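Local atomic coordinates of transcriptional regulator (Mesorhizobium loti, PDB entry 3BHQ), a protein that probably binds operator DNA and regulates transcription as a dimeric, all-helical member of the TetR family. Residues T8-A11 with R12-E16; A44-Q47 with T48-H52; V102-E106 with E107-L111; I173-N176 with E177-T181. All coordinates share one frame; numbering follows the deposited sequence.

Contact 1 of 4, residues T8-A11 with R12-E16; sequences TRSA and RKDRE
The N-terminal turn of helix 9-28, the first helix of a TetR-type DNA-binding domain, runs from Thr8 and Arg9 into Arg12 and Lys13. Thr8 is its N-cap: OG1 accepts from Ala11 N at 3.2 Å, while the carbonyl Thr8 O receives Arg12 N at 2.9 Å. Three further i to i+4 bonds follow, ending with Arg15 N to Ala11 O. On the outer surface Arg9 and Arg12 run side by side in the same direction. Arg12 sends CG to the far side of CB from the backbone N (chi1 169°), and a bend at chi3 turns the guanidinium back until NH2 lies 3.5 Å from Arg9 CG, one of its faces over Arg9 CA. The two guanidinium planes are turned 60° apart, so they do not stack. On another flank a water donates to both Ser10 O and Asp14 OD1, the latter at 2.7 Å, bridging one turn. Lys13 NZ forms a salt bridge with Glu16 OE1 at 2.9 Å, and Arg15 pairs with Glu7. Toward helix 46-53, Asp14 OD1 also bonds His52 ND1, Ser10 packs on His52 and Asp14 on Phe53, which joins the start of helix 9-28 to helix 46-53, probably the recognition helix.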
loop_
_atom_site.group_PDB
_atom_site.type_symbol
_atom_site.label_atom_id
_atom_site.label_comp_id
_atom_site.label_asym_id
_atom_site.label_seq_id
_atom_site.Cartn_x
_atom_site.Cartn_y
_atom_site.Cartn_z
ATOM N N THR A 8 8.006 -7.841 35.499
ATOM C CA THR A 8 8.917 -8.894 35.988
ATOM C C THR A 8 10.197 -8.951 35.152
ATOM O O THR A 8 10.232 -8.435 34.019
ATOM C CB THR A 8 8.261 -10.310 35.989
ATOM O OG1 THR A 8 7.891 -10.702 34.657
ATOM C CG2 THR A 8 7.022 -10.339 36.885
ATOM N N ARG A 9 11.251 -9.547 35.720
ATOM C CA ARG A 9 12.526 -9.736 34.994
ATOM C C ARG A 9 12.323 -10.526 33.686
ATOM O O ARG A 9 12.968 -10.223 32.691
ATOM C CB ARG A 9 13.587 -10.434 35.856
ATOM C CG ARG A 9 14.279 -9.539 36.873
ATOM C CD ARG A 9 14.920 -10.404 37.949
ATOM N NE ARG A 9 15.660 -9.690 38.998
ATOM C CZ ARG A 9 15.113 -8.959 39.984
ATOM N NH1 ARG A 9 13.793 -8.770 40.090
ATOM N NH2 ARG A 9 15.912 -8.380 40.885
ATOM N N SER A 10 11.417 -11.509 33.710
ATOM C CA SER A 10 11.106 -12.322 32.534
ATOM C C SER A 10 10.395 -11.481 31.464
ATOM O O SER A 10 10.696 -11.608 30.270
ATOM C CB SER A 10 10.272 -13.547 32.932
ATOM O OG SER A 10 10.110 -14.438 31.841
ATOM N N ALA A 11 9.463 -10.627 31.893
ATOM C CA ALA A 11 8.747 -9.715 30.982
ATOM C C ALA A 11 9.720 -8.714 30.349
ATOM O O ALA A 11 9.669 -8.486 29.140
ATOM C CB ALA A 11 7.640 -8.986 31.703
ATOM N N ARG A 12 10.609 -8.143 31.165
ATOM C CA ARG A 12 11.627 -7.201 30.676
ATOM C C ARG A 12 12.592 -7.867 29.688
ATOM O O ARG A 12 12.866 -7.304 28.625
ATOM C CB ARG A 12 12.397 -6.558 31.835
ATOM C CG ARG A 12 13.665 -5.743 31.434
ATOM C CD ARG A 12 14.117 -4.735 32.511
ATOM N NE ARG A 12 13.832 -5.169 33.889
ATOM C CZ ARG A 12 14.620 -5.898 34.694
ATOM N NH1 ARG A 12 15.826 -6.335 34.310
ATOM N NH2 ARG A 12 14.185 -6.202 35.923
ATOM N N LYS A 13 13.096 -9.053 30.041
ATOM C CA LYS A 13 13.966 -9.791 29.128
ATOM C C LYS A 13 13.279 -10.080 27.807
ATOM O O LYS A 13 13.884 -9.912 26.764
ATOM C CB LYS A 13 14.547 -11.085 29.747
ATOM C CG LYS A 13 15.953 -10.921 30.277
ATOM C CD LYS A 13 16.941 -10.806 29.091
ATOM C CE LYS A 13 18.197 -10.016 29.439
ATOM N NZ LYS A 13 18.682 -9.324 28.208
ATOM N N ASP A 14 12.019 -10.496 27.839
ATOM C CA ASP A 14 11.271 -10.749 26.593
ATOM C C ASP A 14 11.104 -9.490 25.721
ATOM O O ASP A 14 11.258 -9.551 24.518
ATOM C CB ASP A 14 9.917 -11.423 26.851
ATOM C CG ASP A 14 10.054 -12.896 27.272
ATOM O OD1 ASP A 14 11.164 -13.486 27.280
ATOM O OD2 ASP A 14 9.008 -13.480 27.593
ATOM N N ARG A 15 10.818 -8.362 26.356
ATOM C CA ARG A 15 10.778 -7.073 25.660
ATOM C C ARG A 15 12.136 -6.751 25.018
ATOM O O ARG A 15 12.184 -6.310 23.864
ATOM C CB ARG A 15 10.373 -5.945 26.622
ATOM C CG ARG A 15 10.362 -4.536 25.980
ATOM C CD ARG A 15 9.808 -3.448 26.906
ATOM N NE ARG A 15 10.434 -3.428 28.227
ATOM C CZ ARG A 15 11.667 -2.981 28.495
ATOM N NH1 ARG A 15 12.471 -2.467 27.552
ATOM N NH2 ARG A 15 12.098 -3.039 29.752
ATOM N N GLU A 16 13.224 -6.966 25.769
ATOM C CA GLU A 16 14.582 -6.728 25.244
ATOM C C GLU A 16 14.906 -7.619 24.049
ATOM O O GLU A 16 15.516 -7.175 23.074
ATOM C CB GLU A 16 15.631 -6.883 26.345
ATOM C CG GLU A 16 15.561 -5.765 27.395
ATOM C CD GLU A 16 16.385 -5.994 28.644
ATOM O OE1 GLU A 16 16.956 -7.082 28.848
ATOM O OE2 GLU A 16 16.433 -5.049 29.457
HETATM O O HOH W 1 12.757 -13.567 29.415
#

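Contact 2 of 4, residues A44-Q47 with T48-H52; sequences ASKQ and TVYKH
Lys46 and Tyr50 meet one turn apart on helix 46-53, the second helix of the predicted helix-turn-helix and, as in other TetR regulators, probably the recognition helix. The Lys46 chain leaves CB with CG anti to the backbone N (chi1 173°) and stays extended. CG meets the edge of the Tyr50 ring in the ring plane, 3.7 Å from CE2; the chain then slants away from that plane, with CE still close to CE2. At the tip NZ forms a salt bridge with Glu36 OE2, the same oxygen that Tyr50 OH bonds. One carboxylate oxygen of helix 35-42 therefore holds both polar tips, NZ and OH. The carbonyl Lys46 O receives Tyr50 N at 3.0 Å and also approaches the ring edge.

The helix starts at Ser45, its N-cap. A chi1 of 75° places OG between the backbone N and the carbonyl carbon, where it accepts from Thr48 N at 3.0 Å with an N-H...O angle of 165°. Behind the cap, Ala44 CB touches Val49 CG2 at 4.0 Å, and both side chains pack on Ile17 of helix 9-28. Val49 also meets Met35 and Ala39, tying the recognition helix to the rest of the domain. A water bound by Thr48 OG1 accepts from Ser45 N at 3.0 Å.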
loop_
_atom_site.group_PDB
_atom_site.type_symbol
_atom_site.label_atom_id
_atom_site.label_comp_id
_atom_site.label_asym_id
_atom_site.label_seq_id
_atom_site.Cartn_x
_atom_site.Cartn_y
_atom_site.Cartn_z
ATOM N N ALA A 44 20.854 -11.832 26.217
ATOM C CA ALA A 44 20.163 -12.993 26.734
ATOM C C ALA A 44 20.957 -14.253 26.373
ATOM O O ALA A 44 21.717 -14.261 25.397
ATOM C CB ALA A 44 18.761 -13.076 26.131
ATOM N N SER A 45 20.756 -15.319 27.143
ATOM C CA SER A 45 21.324 -16.605 26.788
ATOM C C SER A 45 20.530 -17.178 25.609
ATOM O O SER A 45 19.328 -16.910 25.438
ATOM C CB SER A 45 21.277 -17.570 27.957
ATOM O OG SER A 45 19.941 -18.023 28.126
ATOM N N LYS A 46 21.203 -17.990 24.794
ATOM C CA LYS A 46 20.602 -18.716 23.668
ATOM C C LYS A 46 19.434 -19.565 24.203
ATOM O O LYS A 46 18.363 -19.619 23.599
ATOM C CB LYS A 46 21.699 -19.600 23.022
ATOM C CG LYS A 46 21.258 -20.560 21.940
ATOM C CD LYS A 46 22.459 -21.334 21.361
ATOM C CE LYS A 46 21.959 -22.423 20.364
ATOM N NZ LYS A 46 22.963 -22.875 19.347
ATOM N N GLN A 47 19.674 -20.221 25.331
ATOM C CA GLN A 47 18.641 -21.040 26.011
ATOM C C GLN A 47 17.361 -20.271 26.265
ATOM O O GLN A 47 16.285 -20.746 25.924
ATOM C CB GLN A 47 19.165 -21.608 27.321
ATOM C CG GLN A 47 19.905 -22.933 27.128
ATOM C CD GLN A 47 18.954 -24.073 27.076
ATOM O OE1 GLN A 47 18.651 -24.601 26.006
ATOM N NE2 GLN A 47 18.408 -24.417 28.239
ATOM N N THR A 48 17.491 -19.078 26.859
ATOM C CA THR A 48 16.302 -18.249 27.111
ATOM C C THR A 48 15.550 -17.893 25.837
ATOM O O THR A 48 14.323 -18.013 25.792
ATOM C CB THR A 48 16.683 -16.975 27.860
ATOM O OG1 THR A 48 17.205 -17.336 29.127
ATOM C CG2 THR A 48 15.482 -16.018 27.969
ATOM N N VAL A 49 16.258 -17.483 24.781
ATOM C CA VAL A 49 15.592 -17.129 23.517
ATOM C C VAL A 49 14.824 -18.340 22.919
ATOM O O VAL A 49 13.651 -18.221 22.567
ATOM C CB VAL A 49 16.577 -16.455 22.518
ATOM C CG1 VAL A 49 15.857 -16.059 21.239
ATOM C CG2 VAL A 49 17.226 -15.229 23.170
ATOM N N TYR A 50 15.437 -19.529 22.915
ATOM C CA TYR A 50 14.749 -20.746 22.444
ATOM C C TYR A 50 13.571 -21.161 23.331
ATOM O O TYR A 50 12.512 -21.539 22.814
ATOM C CB TYR A 50 15.732 -21.913 22.225
ATOM C CG TYR A 50 16.483 -21.820 20.902
ATOM C CD1 TYR A 50 15.882 -22.193 19.703
ATOM C CD2 TYR A 50 17.799 -21.368 20.859
ATOM C CE1 TYR A 50 16.580 -22.119 18.487
ATOM C CE2 TYR A 50 18.497 -21.257 19.647
ATOM C CZ TYR A 50 17.895 -21.653 18.480
ATOM O OH TYR A 50 18.623 -21.586 17.315
ATOM N N LYS A 51 13.754 -21.065 24.645
ATOM C CA LYS A 51 12.699 -21.451 25.587
ATOM C C LYS A 51 11.455 -20.569 25.433
ATOM O O LYS A 51 10.303 -21.049 25.505
ATOM C CB LYS A 51 13.218 -21.437 27.036
ATOM C CG LYS A 51 14.143 -22.611 27.356
ATOM C CD LYS A 51 15.068 -22.368 28.556
ATOM C CE LYS A 51 14.351 -22.258 29.887
ATOM N NZ LYS A 51 15.334 -22.172 31.010
ATOM N N HIS A 52 11.691 -19.275 25.229
ATOM C CA HIS A 52 10.599 -18.285 25.191
ATOM C C HIS A 52 10.031 -17.999 23.822
ATOM O O HIS A 52 8.861 -17.585 23.718
ATOM C CB HIS A 52 11.064 -16.977 25.839
ATOM C CG HIS A 52 11.329 -17.094 27.299
ATOM N ND1 HIS A 52 11.447 -15.991 28.121
ATOM C CD2 HIS A 52 11.419 -18.183 28.109
ATOM C CE1 HIS A 52 11.656 -16.400 29.366
ATOM N NE2 HIS A 52 11.648 -17.723 29.387
HETATM O O HOH W 2 18.916 -14.787 29.514
#

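Contact 3 of 4, residues V102-E106 with E107-L111; sequences VLMDE and ELLKL
Between Asp105 and Leu109 the backbone starts a new helix: Met104 is the first residue to leave helical angles, Asp105 takes an extended psi of 133°, and Leu109 N donates to Asp105 O at 3.0 Å. A chi1 of 176° swings the Asp105 carboxylate away from its backbone N and forward to the first turn, where OD2 accepts from Leu108 N at 3.1 Å on its anti side, 16° out of the carboxylate plane. OD1 accepts a hydrogen bond from a water that also accepts from Glu107 N. Selenomethionine Met104 is bent at chi2 and chi3, and in one of its two conformers CE lies 3.8 Å from Leu109 CD1, the two side chains running at a slant. Leu108 CD2 reaches back to Val102 O at 3.6 Å. Lys110 NZ forms a salt bridge with Glu107 OE2 at 2.9 Å on the syn side, whereas Glu106 OE2 stays 4.5 Å from that nitrogen; Glu106 OE1 instead accepts from Asn184, which also bonds Met104 O. Leu103 and Leu108 pack on helix 56-83, Met104 and Leu109 on Met175. This Asp N-cap forms a tight joint between helices 88-103 and 106-117 in the C-terminal region of a TetR-type regulator.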
loop_
_atom_site.group_PDB
_atom_site.type_symbol
_atom_site.label_atom_id
_atom_site.label_comp_id
_atom_site.label_asym_id
_atom_site.label_seq_id
_atom_site.Cartn_x
_atom_site.Cartn_y
_atom_site.Cartn_z
ATOM N N VAL A 102 3.762 9.192 12.492
ATOM C CA VAL A 102 3.847 7.849 13.060
ATOM C C VAL A 102 3.950 6.761 11.986
ATOM O O VAL A 102 4.818 5.876 12.039
ATOM C CB VAL A 102 2.620 7.569 13.991
ATOM C CG1 VAL A 102 2.538 6.112 14.421
ATOM C CG2 VAL A 102 2.671 8.497 15.195
ATOM N N LEU A 103 3.028 6.822 11.032
ATOM C CA LEU A 103 2.918 5.783 10.010
ATOM C C LEU A 103 4.002 5.832 8.945
ATOM O O LEU A 103 4.245 4.802 8.296
ATOM C CB LEU A 103 1.491 5.726 9.448
ATOM C CG LEU A 103 0.398 5.435 10.489
ATOM C CD1 LEU A 103 -0.998 5.571 9.908
ATOM C CD2 LEU A 103 0.574 4.064 11.109
HETATM N N MSE A 104 4.658 6.981 8.766
HETATM C CA MSE A 104 5.750 7.130 7.794
HETATM C C MSE A 104 7.128 7.031 8.438
HETATM O O MSE A 104 8.137 7.306 7.813
HETATM C CB MSE A 104 5.550 8.394 6.960
HETATM C CG MSE A 104 4.225 8.419 6.186
HETATM SE SE MSE A 104 4.067 6.978 4.888
HETATM C CE MSE A 104 5.735 7.418 3.926
ATOM N N ASP A 105 7.181 6.596 9.695
ATOM C CA ASP A 105 8.427 6.371 10.398
ATOM C C ASP A 105 9.268 5.379 9.571
ATOM O O ASP A 105 8.760 4.349 9.119
ATOM C CB ASP A 105 8.187 5.731 11.755
ATOM C CG ASP A 105 9.473 5.391 12.458
ATOM O OD1 ASP A 105 10.123 6.281 13.011
ATOM O OD2 ASP A 105 9.845 4.220 12.434
ATOM N N GLU A 106 10.534 5.712 9.383
ATOM C CA GLU A 106 11.407 4.952 8.502
ATOM C C GLU A 106 11.567 3.484 8.892
ATOM O O GLU A 106 11.493 2.608 8.039
ATOM C CB GLU A 106 12.774 5.659 8.410
ATOM C CG GLU A 106 13.764 5.054 7.404
ATOM C CD GLU A 106 13.303 5.116 5.926
ATOM O OE1 GLU A 106 12.373 5.898 5.578
ATOM O OE2 GLU A 106 13.896 4.371 5.102
ATOM N N GLU A 107 11.744 3.214 10.182
ATOM C CA GLU A 107 11.913 1.838 10.624
ATOM C C GLU A 107 10.635 1.028 10.455
ATOM O O GLU A 107 10.686 -0.134 10.067
ATOM C CB GLU A 107 12.492 1.775 12.041
ATOM C CG GLU A 107 13.888 2.476 12.186
ATOM C CD GLU A 107 14.933 2.013 11.160
ATOM O OE1 GLU A 107 15.230 0.805 11.137
ATOM O OE2 GLU A 107 15.461 2.845 10.373
ATOM N N LEU A 108 9.481 1.657 10.685
ATOM C CA LEU A 108 8.196 1.025 10.479
ATOM C C LEU A 108 7.991 0.664 8.996
ATOM O O LEU A 108 7.508 -0.410 8.669
ATOM C CB LEU A 108 7.037 1.907 10.993
ATOM C CG LEU A 108 5.653 1.314 10.996
ATOM C CD1 LEU A 108 5.602 0.080 11.916
ATOM C CD2 LEU A 108 4.628 2.324 11.429
ATOM N N LEU A 109 8.391 1.556 8.089
ATOM C CA LEU A 109 8.287 1.282 6.646
ATOM C C LEU A 109 9.178 0.101 6.245
ATOM O O LEU A 109 8.762 -0.721 5.428
ATOM C CB LEU A 109 8.651 2.522 5.835
ATOM C CG LEU A 109 7.753 3.758 6.006
ATOM C CD1 LEU A 109 8.360 4.964 5.282
ATOM C CD2 LEU A 109 6.402 3.515 5.491
ATOM N N LYS A 110 10.377 0.033 6.818
ATOM C CA LYS A 110 11.270 -1.111 6.548
ATOM C C LYS A 110 10.624 -2.424 7.004
ATOM O O LYS A 110 10.640 -3.427 6.269
ATOM C CB LYS A 110 12.632 -0.929 7.197
ATOM C CG LYS A 110 13.509 0.217 6.592
ATOM C CD LYS A 110 14.786 0.474 7.434
ATOM C CE LYS A 110 15.594 1.622 6.855
ATOM N NZ LYS A 110 16.640 2.127 7.829
ATOM N N LEU A 111 10.012 -2.415 8.181
ATOM C CA LEU A 111 9.308 -3.610 8.674
ATOM C C LEU A 111 8.119 -3.975 7.738
ATOM O O LEU A 111 7.898 -5.175 7.434
ATOM C CB LEU A 111 8.829 -3.414 10.116
ATOM C CG LEU A 111 8.216 -4.645 10.802
ATOM C CD1 LEU A 111 9.233 -5.790 10.930
ATOM C CD2 LEU A 111 7.586 -4.292 12.179
HETATM O O HOH W 3 12.703 5.655 12.120
#

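Contact 4 of 4, residues I173-N176 with E177-T181; sequences IPMN and EAMFT. With EDO (1,2-ethanediol), chain G.
Asn176 and Phe180 meet on the buried side of helix 159-181, facing the second subunit. Asn176 O accepts from Phe180 N at 2.9 Å and lies 3.2 Å from Phe180 CD2, while Asn176 OD1 is 3.7 Å from Phe180 CE2. On this close-packed side Trp129 of the second subunit stacks edge-to-face with the Phe180 ring, and Phe134 of that subunit packs on Asn176. Another flank carries the selenomethionines: Met175 SE and Met179 CE are 4.4 Å apart, both residues resting on Leu109 of helix 106-117. The more open flank is at Ile173, Pro174 and Glu177, though Ser164 and Tyr130 of the second subunit touch Ile173 and Glu177. Glu177 stretches out, CG anti to its N (chi1 -176°). At the helix end Glu177 O accepts from Thr181 N; the very short approach of Thr181 OG1 is doubtful. The amide of Asn176 is fixed at both ends: ND2 donates to Trp172 O, and OD1 accepts from the ethanediol O2 at 2.8 Å and from Arg112 NH2 of the second subunit. Arg112 of the second subunit also bonds the ethanediol, probably a crystallisation additive. The buried amide is satisfied partly within its own helix and partly across the dimer interface.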
loop_
_atom_site.group_PDB
_atom_site.type_symbol
_atom_site.label_atom_id
_atom_site.label_comp_id
_atom_site.label_asym_id
_atom_site.label_seq_id
_atom_site.Cartn_x
_atom_site.Cartn_y
_atom_site.Cartn_z
ATOM N N ILE A 173 -0.625 8.579 -1.625
ATOM C CA ILE A 173 0.614 8.989 -2.294
ATOM C C ILE A 173 1.859 8.693 -1.441
ATOM O O ILE A 173 2.724 7.954 -1.873
ATOM C CB ILE A 173 0.547 10.440 -2.840
ATOM C CG1 ILE A 173 -0.400 10.483 -4.051
ATOM C CG2 ILE A 173 1.919 10.950 -3.241
ATOM C CD1 ILE A 173 -0.667 11.895 -4.619
ATOM N N PRO A 174 1.951 9.258 -0.216
ATOM C CA PRO A 174 3.202 8.996 0.526
ATOM C C PRO A 174 3.563 7.550 0.828
ATOM O O PRO A 174 4.752 7.181 0.714
ATOM C CB PRO A 174 3.044 9.842 1.802
ATOM C CG PRO A 174 1.741 10.357 1.805
ATOM C CD PRO A 174 1.056 10.157 0.516
HETATM N N MSE A 175 2.563 6.743 1.178
HETATM C CA MSE A 175 2.831 5.328 1.502
HETATM C C MSE A 175 3.283 4.546 0.272
HETATM O O MSE A 175 4.247 3.790 0.297
HETATM C CB MSE A 175 1.627 4.661 2.177
HETATM C CG MSE A 175 1.880 3.278 2.661
HETATM SE SE MSE A 175 3.262 3.117 3.952
HETATM C CE MSE A 175 2.328 3.878 5.295
ATOM N N ASN A 176 2.587 4.737 -0.848
ATOM C CA ASN A 176 3.021 4.060 -2.075
ATOM C C ASN A 176 4.375 4.577 -2.578
ATOM O O ASN A 176 5.201 3.796 -3.060
ATOM C CB ASN A 176 1.932 4.130 -3.147
ATOM C CG ASN A 176 0.804 3.196 -2.834
ATOM O OD1 ASN A 176 1.007 1.974 -2.866
ATOM N ND2 ASN A 176 -0.365 3.736 -2.460
ATOM N N GLU A 177 4.592 5.879 -2.474
ATOM C CA GLU A 177 5.894 6.440 -2.858
ATOM C C GLU A 177 7.020 5.773 -2.037
ATOM O O GLU A 177 8.039 5.400 -2.611
ATOM C CB GLU A 177 5.888 7.954 -2.714
ATOM C CG GLU A 177 7.202 8.579 -3.190
ATOM C CD GLU A 177 7.194 10.095 -3.244
ATOM O OE1 GLU A 177 6.258 10.749 -2.757
ATOM O OE2 GLU A 177 8.145 10.628 -3.812
ATOM N N ALA A 178 6.791 5.577 -0.732
ATOM C CA ALA A 178 7.799 4.909 0.117
ATOM C C ALA A 178 7.986 3.474 -0.243
ATOM O O ALA A 178 9.120 2.988 -0.341
ATOM C CB ALA A 178 7.453 5.019 1.548
HETATM N N MSE A 179 6.877 2.756 -0.408
HETATM C CA MSE A 179 6.988 1.360 -0.749
HETATM C C MSE A 179 7.609 1.058 -2.093
HETATM O O MSE A 179 8.234 0.013 -2.266
HETATM C CB MSE A 179 5.621 0.661 -0.702
HETATM C CG MSE A 179 4.999 0.593 0.619
HETATM SE SE MSE A 179 5.958 -0.615 1.831
HETATM C CE MSE A 179 6.770 0.735 2.713
ATOM N N PHE A 180 7.457 1.941 -3.058
ATOM C CA PHE A 180 8.019 1.675 -4.359
ATOM C C PHE A 180 9.400 2.285 -4.527
ATOM O O PHE A 180 10.198 1.723 -5.242
ATOM C CB PHE A 180 7.080 2.131 -5.460
ATOM C CG PHE A 180 5.805 1.305 -5.535
ATOM C CD1 PHE A 180 5.847 -0.096 -5.631
ATOM C CD2 PHE A 180 4.547 1.942 -5.563
ATOM C CE1 PHE A 180 4.679 -0.861 -5.692
ATOM C CE2 PHE A 180 3.364 1.142 -5.643
ATOM C CZ PHE A 180 3.439 -0.230 -5.719
ATOM N N THR A 181 9.649 3.433 -3.925
ATOM C CA THR A 181 10.919 4.136 -4.178
ATOM C C THR A 181 11.868 4.179 -3.013
ATOM O O THR A 181 13.062 4.487 -3.217
ATOM C CB THR A 181 10.684 5.559 -4.703
ATOM O OG1 THR A 181 10.115 6.405 -3.695
ATOM C CG2 THR A 181 9.777 5.517 -5.941
HETATM C C1 EDO G . -1.127 0.233 -0.622
HETATM O O1 EDO G . -0.482 -1.016 -0.924
HETATM C C2 EDO G . -0.281 1.000 0.360
HETATM O O2 EDO G . 1.047 1.221 -0.171
#

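In the fold
From the N terminus the four contacts follow in series; none nests in or crosses another, and each is confined to consecutive residues, so none closes a long loop. Contact 1 opens helix 9-28 and contact 2 opens helix 46-53; their centres are 12 Å apart, and they touch through the Asp14-His52 pair within the DNA-binding domain. Contact 3 joins helices 88-103 and 106-117, and contact 4 ends helix 159-181. These two also touch, Leu109 O lying 3.7 Å from Met179 CE. Contacts 2 and 4 are about 37 Å apart between centres, the predicted DNA-binding end and the dimer-facing helix respectively.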